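Local coordinates for endonuclease V (Streptomyces avermitilis, PDB 3GOC), which probably initiates repair of deaminated bases, cutting DNA at the second phosphodiester bond 3' to a deoxyinosine with the help of magnesium, at residues A[47-60]-A[92-104]. Sequence-based numbering, arbitrary orientation.
Sequences VAYDDERDVVVAAA and REIPTVLAALDAL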
loop_
_atom_site.group_PDB
_atom_site.type_symbol
_atom_site.label_atom_id
_atom_site.label_comp_id
_atom_site.label_asym_id
_atom_site.label_seq_id
_atom_site.Cartn_x
_atom_site.Cartn_y
_atom_site.Cartn_z
ATOM N N VAL A 47 -1.154 -23.485 0.320
ATOM C CA VAL A 47 -1.118 -24.919 0.538
ATOM C C VAL A 47 -0.316 -25.633 -0.536
ATOM O O VAL A 47 -0.063 -25.095 -1.619
ATOM C CB VAL A 47 -2.543 -25.520 0.575
ATOM C CG1 VAL A 47 -3.366 -24.841 1.664
ATOM C CG2 VAL A 47 -3.211 -25.352 -0.777
ATOM N N ALA A 48 0.104 -26.845 -0.203
ATOM C CA ALA A 48 0.858 -27.692 -1.115
ATOM C C ALA A 48 0.222 -29.073 -1.036
ATOM O O ALA A 48 0.039 -29.617 0.051
ATOM C CB ALA A 48 2.328 -27.758 -0.686
ATOM N N TYR A 49 -0.136 -29.626 -2.188
ATOM C CA TYR A 49 -0.748 -30.948 -2.250
ATOM C C TYR A 49 0.285 -32.001 -2.596
ATOM O O TYR A 49 1.137 -31.785 -3.458
ATOM C CB TYR A 49 -1.846 -30.990 -3.317
ATOM C CG TYR A 49 -3.098 -30.237 -2.953
ATOM C CD1 TYR A 49 -3.222 -28.874 -3.220
ATOM C CD2 TYR A 49 -4.157 -30.885 -2.321
ATOM C CE1 TYR A 49 -4.371 -28.174 -2.861
ATOM C CE2 TYR A 49 -5.308 -30.199 -1.962
ATOM C CZ TYR A 49 -5.409 -28.847 -2.231
ATOM O OH TYR A 49 -6.549 -28.169 -1.873
ATOM N N ASP A 50 0.215 -33.142 -1.925
ATOM C CA ASP A 50 1.145 -34.213 -2.222
ATOM C C ASP A 50 0.585 -35.013 -3.395
ATOM O O ASP A 50 -0.623 -35.220 -3.491
ATOM C CB ASP A 50 1.320 -35.125 -1.013
ATOM C CG ASP A 50 2.547 -36.002 -1.133
ATOM O OD1 ASP A 50 2.419 -37.177 -1.525
ATOM O OD2 ASP A 50 3.653 -35.498 -0.851
ATOM N N ASP A 51 1.461 -35.467 -4.287
ATOM C CA ASP A 51 1.014 -36.237 -5.444
ATOM C C ASP A 51 0.925 -37.729 -5.193
ATOM O O ASP A 51 0.278 -38.440 -5.957
ATOM C CB ASP A 51 1.941 -36.013 -6.643
ATOM C CG ASP A 51 1.903 -34.593 -7.154
ATOM O OD1 ASP A 51 0.825 -33.971 -7.110
ATOM O OD2 ASP A 51 2.952 -34.110 -7.624
ATOM N N GLU A 52 1.569 -38.208 -4.135
ATOM C CA GLU A 52 1.580 -39.637 -3.841
ATOM C C GLU A 52 0.553 -40.086 -2.821
ATOM O O GLU A 52 0.092 -41.223 -2.865
ATOM C CB GLU A 52 2.976 -40.056 -3.388
ATOM C CG GLU A 52 4.026 -39.971 -4.488
ATOM C CD GLU A 52 3.706 -40.864 -5.672
ATOM O OE1 GLU A 52 3.385 -42.049 -5.438
ATOM O OE2 GLU A 52 3.792 -40.380 -6.825
ATOM N N ARG A 53 0.210 -39.206 -1.889
ATOM C CA ARG A 53 -0.799 -39.536 -0.892
ATOM C C ARG A 53 -1.829 -38.417 -0.827
ATOM O O ARG A 53 -1.530 -37.273 -1.169
ATOM C CB ARG A 53 -0.151 -39.790 0.474
ATOM C CG ARG A 53 0.854 -38.762 0.932
ATOM C CD ARG A 53 1.999 -39.471 1.650
ATOM N NE ARG A 53 2.709 -38.601 2.582
ATOM C CZ ARG A 53 2.265 -38.283 3.794
ATOM N NH1 ARG A 53 1.107 -38.767 4.227
ATOM N NH2 ARG A 53 2.978 -37.485 4.575
ATOM N N ASP A 54 -3.041 -38.758 -0.404
ATOM C CA ASP A 54 -4.140 -37.798 -0.332
ATOM C C ASP A 54 -3.993 -36.845 0.847
ATOM O O ASP A 54 -4.862 -36.776 1.717
ATOM C CB ASP A 54 -5.476 -38.546 -0.230
ATOM C CG ASP A 54 -6.605 -37.832 -0.951
ATOM O OD1 ASP A 54 -7.776 -38.231 -0.770
ATOM O OD2 ASP A 54 -6.324 -36.879 -1.709
ATOM N N VAL A 55 -2.892 -36.103 0.862
ATOM C CA VAL A 55 -2.631 -35.164 1.941
ATOM C C VAL A 55 -2.358 -33.758 1.411
ATOM O O VAL A 55 -1.863 -33.586 0.296
ATOM C CB VAL A 55 -1.424 -35.638 2.788
ATOM C CG1 VAL A 55 -1.141 -34.649 3.901
ATOM C CG2 VAL A 55 -1.715 -37.017 3.368
ATOM N N VAL A 56 -2.709 -32.757 2.212
ATOM C CA VAL A 56 -2.482 -31.368 1.855
ATOM C C VAL A 56 -1.842 -30.688 3.058
ATOM O O VAL A 56 -2.181 -30.984 4.203
ATOM C CB VAL A 56 -3.813 -30.653 1.442
ATOM C CG1 VAL A 56 -4.846 -30.749 2.557
ATOM C CG2 VAL A 56 -3.531 -29.199 1.077
ATOM N N VAL A 57 -0.880 -29.813 2.794
ATOM C CA VAL A 57 -0.189 -29.103 3.861
ATOM C C VAL A 57 -0.423 -27.613 3.713
ATOM O O VAL A 57 -0.215 -27.046 2.640
ATOM C CB VAL A 57 1.329 -29.385 3.828
ATOM C CG1 VAL A 57 2.047 -28.480 4.822
ATOM C CG2 VAL A 57 1.587 -30.848 4.174
ATOM N N ALA A 58 -0.870 -26.985 4.792
ATOM C CA ALA A 58 -1.136 -25.557 4.781
ATOM C C ALA A 58 -0.126 -24.813 5.629
ATOM O O ALA A 58 0.390 -25.346 6.613
ATOM C CB ALA A 58 -2.533 -25.285 5.302
ATOM N N ALA A 59 0.168 -23.584 5.226
ATOM C CA ALA A 59 1.090 -22.746 5.973
ATOM C C ALA A 59 0.476 -21.371 6.151
ATOM O O ALA A 59 -0.241 -20.875 5.284
ATOM C CB ALA A 59 2.426 -22.623 5.240
ATOM N N ALA A 60 0.745 -20.772 7.303
ATOM C CA ALA A 60 0.276 -19.428 7.595
ATOM C C ALA A 60 1.509 -18.691 8.092
ATOM O O ALA A 60 2.181 -19.146 9.017
ATOM C CB ALA A 60 -0.798 -19.454 8.674
ATOM N N ARG A 92 -11.320 -28.859 -0.419
ATOM C CA ARG A 92 -10.237 -29.816 -0.238
ATOM C C ARG A 92 -9.250 -29.379 0.842
ATOM O O ARG A 92 -8.617 -30.221 1.478
ATOM C CB ARG A 92 -9.422 -29.967 -1.527
ATOM C CG ARG A 92 -10.194 -30.326 -2.774
ATOM C CD ARG A 92 -9.225 -30.439 -3.945
ATOM N NE ARG A 92 -8.576 -29.156 -4.222
ATOM C CZ ARG A 92 -7.475 -29.009 -4.957
ATOM N NH1 ARG A 92 -6.881 -30.067 -5.493
ATOM N NH2 ARG A 92 -6.971 -27.801 -5.169
ATOM N N GLU A 93 -9.138 -28.068 1.053
ATOM C CA GLU A 93 -8.136 -27.522 1.965
ATOM C C GLU A 93 -8.556 -26.643 3.125
ATOM O O GLU A 93 -7.743 -26.393 4.011
ATOM C CB GLU A 93 -7.115 -26.745 1.139
ATOM C CG GLU A 93 -7.746 -25.622 0.337
ATOM C CD GLU A 93 -6.764 -24.927 -0.576
ATOM O OE1 GLU A 93 -6.268 -23.838 -0.210
ATOM O OE2 GLU A 93 -6.493 -25.483 -1.655
ATOM N N ILE A 94 -9.795 -26.171 3.141
ATOM C CA ILE A 94 -10.225 -25.301 4.226
ATOM C C ILE A 94 -9.947 -25.830 5.633
ATOM O O ILE A 94 -9.427 -25.097 6.472
ATOM C CB ILE A 94 -11.708 -24.939 4.046
ATOM C CG1 ILE A 94 -11.814 -23.880 2.948
ATOM C CG2 ILE A 94 -12.314 -24.429 5.342
ATOM C CD1 ILE A 94 -13.144 -23.844 2.279
ATOM N N PRO A 95 -10.273 -27.101 5.911
ATOM C CA PRO A 95 -10.012 -27.623 7.259
ATOM C C PRO A 95 -8.545 -27.508 7.685
ATOM O O PRO A 95 -8.231 -27.179 8.836
ATOM C CB PRO A 95 -10.466 -29.078 7.157
ATOM C CG PRO A 95 -11.571 -29.016 6.149
ATOM C CD PRO A 95 -11.001 -28.089 5.094
ATOM N N THR A 96 -7.645 -27.775 6.747
ATOM C CA THR A 96 -6.217 -27.725 7.035
ATOM C C THR A 96 -5.717 -26.289 7.169
ATOM O O THR A 96 -4.827 -26.011 7.972
ATOM C CB THR A 96 -5.422 -28.486 5.949
ATOM O OG1 THR A 96 -5.919 -29.829 5.865
ATOM C CG2 THR A 96 -3.945 -28.542 6.300
ATOM N N VAL A 97 -6.288 -25.381 6.384
ATOM C CA VAL A 97 -5.911 -23.970 6.452
ATOM C C VAL A 97 -6.355 -23.416 7.807
ATOM O O VAL A 97 -5.617 -22.669 8.459
ATOM C CB VAL A 97 -6.575 -23.154 5.316
ATOM C CG1 VAL A 97 -6.315 -21.662 5.510
ATOM C CG2 VAL A 97 -6.018 -23.604 3.973
ATOM N N LEU A 98 -7.564 -23.780 8.229
ATOM C CA LEU A 98 -8.068 -23.319 9.523
ATOM C C LEU A 98 -7.151 -23.827 10.632
ATOM O O LEU A 98 -6.891 -23.118 11.601
ATOM C CB LEU A 98 -9.501 -23.822 9.751
ATOM C CG LEU A 98 -10.581 -23.185 8.865
ATOM C CD1 LEU A 98 -11.894 -23.922 9.069
ATOM C CD2 LEU A 98 -10.731 -21.706 9.193
ATOM N N ALA A 99 -6.645 -25.049 10.477
ATOM C CA ALA A 99 -5.756 -25.640 11.474
ATOM C C ALA A 99 -4.424 -24.897 11.561
ATOM O O ALA A 99 -3.877 -24.693 12.652
ATOM C CB ALA A 99 -5.519 -27.114 11.155
ATOM N N ALA A 100 -3.886 -24.498 10.415
ATOM C CA ALA A 100 -2.622 -23.769 10.416
ATOM C C ALA A 100 -2.818 -22.420 11.099
ATOM O O ALA A 100 -1.974 -21.987 11.885
ATOM C CB ALA A 100 -2.109 -23.575 8.984
ATOM N N LEU A 101 -3.928 -21.747 10.801
ATOM C CA LEU A 101 -4.190 -20.450 11.428
ATOM C C LEU A 101 -4.362 -20.620 12.930
ATOM O O LEU A 101 -3.848 -19.822 13.719
ATOM C CB LEU A 101 -5.451 -19.812 10.830
ATOM C CG LEU A 101 -5.325 -19.316 9.385
ATOM C CD1 LEU A 101 -6.713 -19.084 8.822
ATOM C CD2 LEU A 101 -4.497 -18.035 9.330
ATOM N N ASP A 102 -5.080 -21.665 13.329
ATOM C CA ASP A 102 -5.308 -21.917 14.753
ATOM C C ASP A 102 -4.014 -22.215 15.499
ATOM O O ASP A 102 -3.923 -21.995 16.709
ATOM C CB ASP A 102 -6.283 -23.083 14.951
ATOM C CG ASP A 102 -7.711 -22.718 14.591
ATOM O OD1 ASP A 102 -8.037 -21.512 14.582
ATOM O OD2 ASP A 102 -8.516 -23.641 14.338
ATOM N N ALA A 103 -3.015 -22.716 14.779
ATOM C CA ALA A 103 -1.732 -23.051 15.385
ATOM C C ALA A 103 -0.842 -21.833 15.615
ATOM O O ALA A 103 0.187 -21.930 16.283
ATOM C CB ALA A 103 -1.002 -24.073 14.526
ATOM N N LEU A 104 -1.233 -20.690 15.060
ATOM C CA LEU A 104 -0.456 -19.467 15.234
ATOM C C LEU A 104 -0.556 -18.971 16.666
ATOM O O LEU A 104 -1.560 -19.183 17.340
ATOM C CB LEU A 104 -0.961 -18.369 14.303
ATOM C CG LEU A 104 -0.714 -18.544 12.803
ATOM C CD1 LEU A 104 -1.499 -17.488 12.043
ATOM C CD2 LEU A 104 0.778 -18.439 12.502
#
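The hydroxyl of Tyr49 donates a short hydrogen bond, OH to OE2 of Glu93 at 2.7 Å, reaching the carboxylate on its anti side and 26° out of its plane. The same phenol is sandwiched. The guanidinium of Arg92 lies flat on one ring face, the planes 20° apart, in a stack shifted toward the hydroxyl end of the ring. The two centres are 4.0 Å apart. CG2 of Val56 lies over the opposite face, toward the rim. A bend in the Arg92 chain at chi3 lays the guanidinium over the ring, and the bond from NE to the carbonyl O of Leu89 would limit its rotation. Glu93, the N-cap residue of helix 94-102, has CG between its backbone N and carbonyl carbon (chi1 59°), and the extended chain beyond it carries the carboxylate to both Tyr49 and Val47. CG2 of Val47 sits 3.4 Å from OE2 of Glu93, while its CG1 meets CG2 of Val97 at 3.7 Å. Further along, the helix rests on small residues of strand 55-60: CB of Ala58 packs against CG2 of Thr96 at 3.7 Å and also touches Val97 and Ala100. The helix axis passes 7.1 Å from that of the strand. Ala60 ends the row, its CB 4.0 Å from CD2 of Leu101 and from CD1 of Leu104. Val55, Val57 and Ala59 point to the other side of the sheet, where Val57 meets helix 211-228. The hairpin thus carries a helix on each face; Asp46, next to Val47, is a magnesium ligand, and Arg92 touches Tyr84, predicted to contact target DNA, so the contact lies beside the metal site of the RNase H-like fold of endonuclease V.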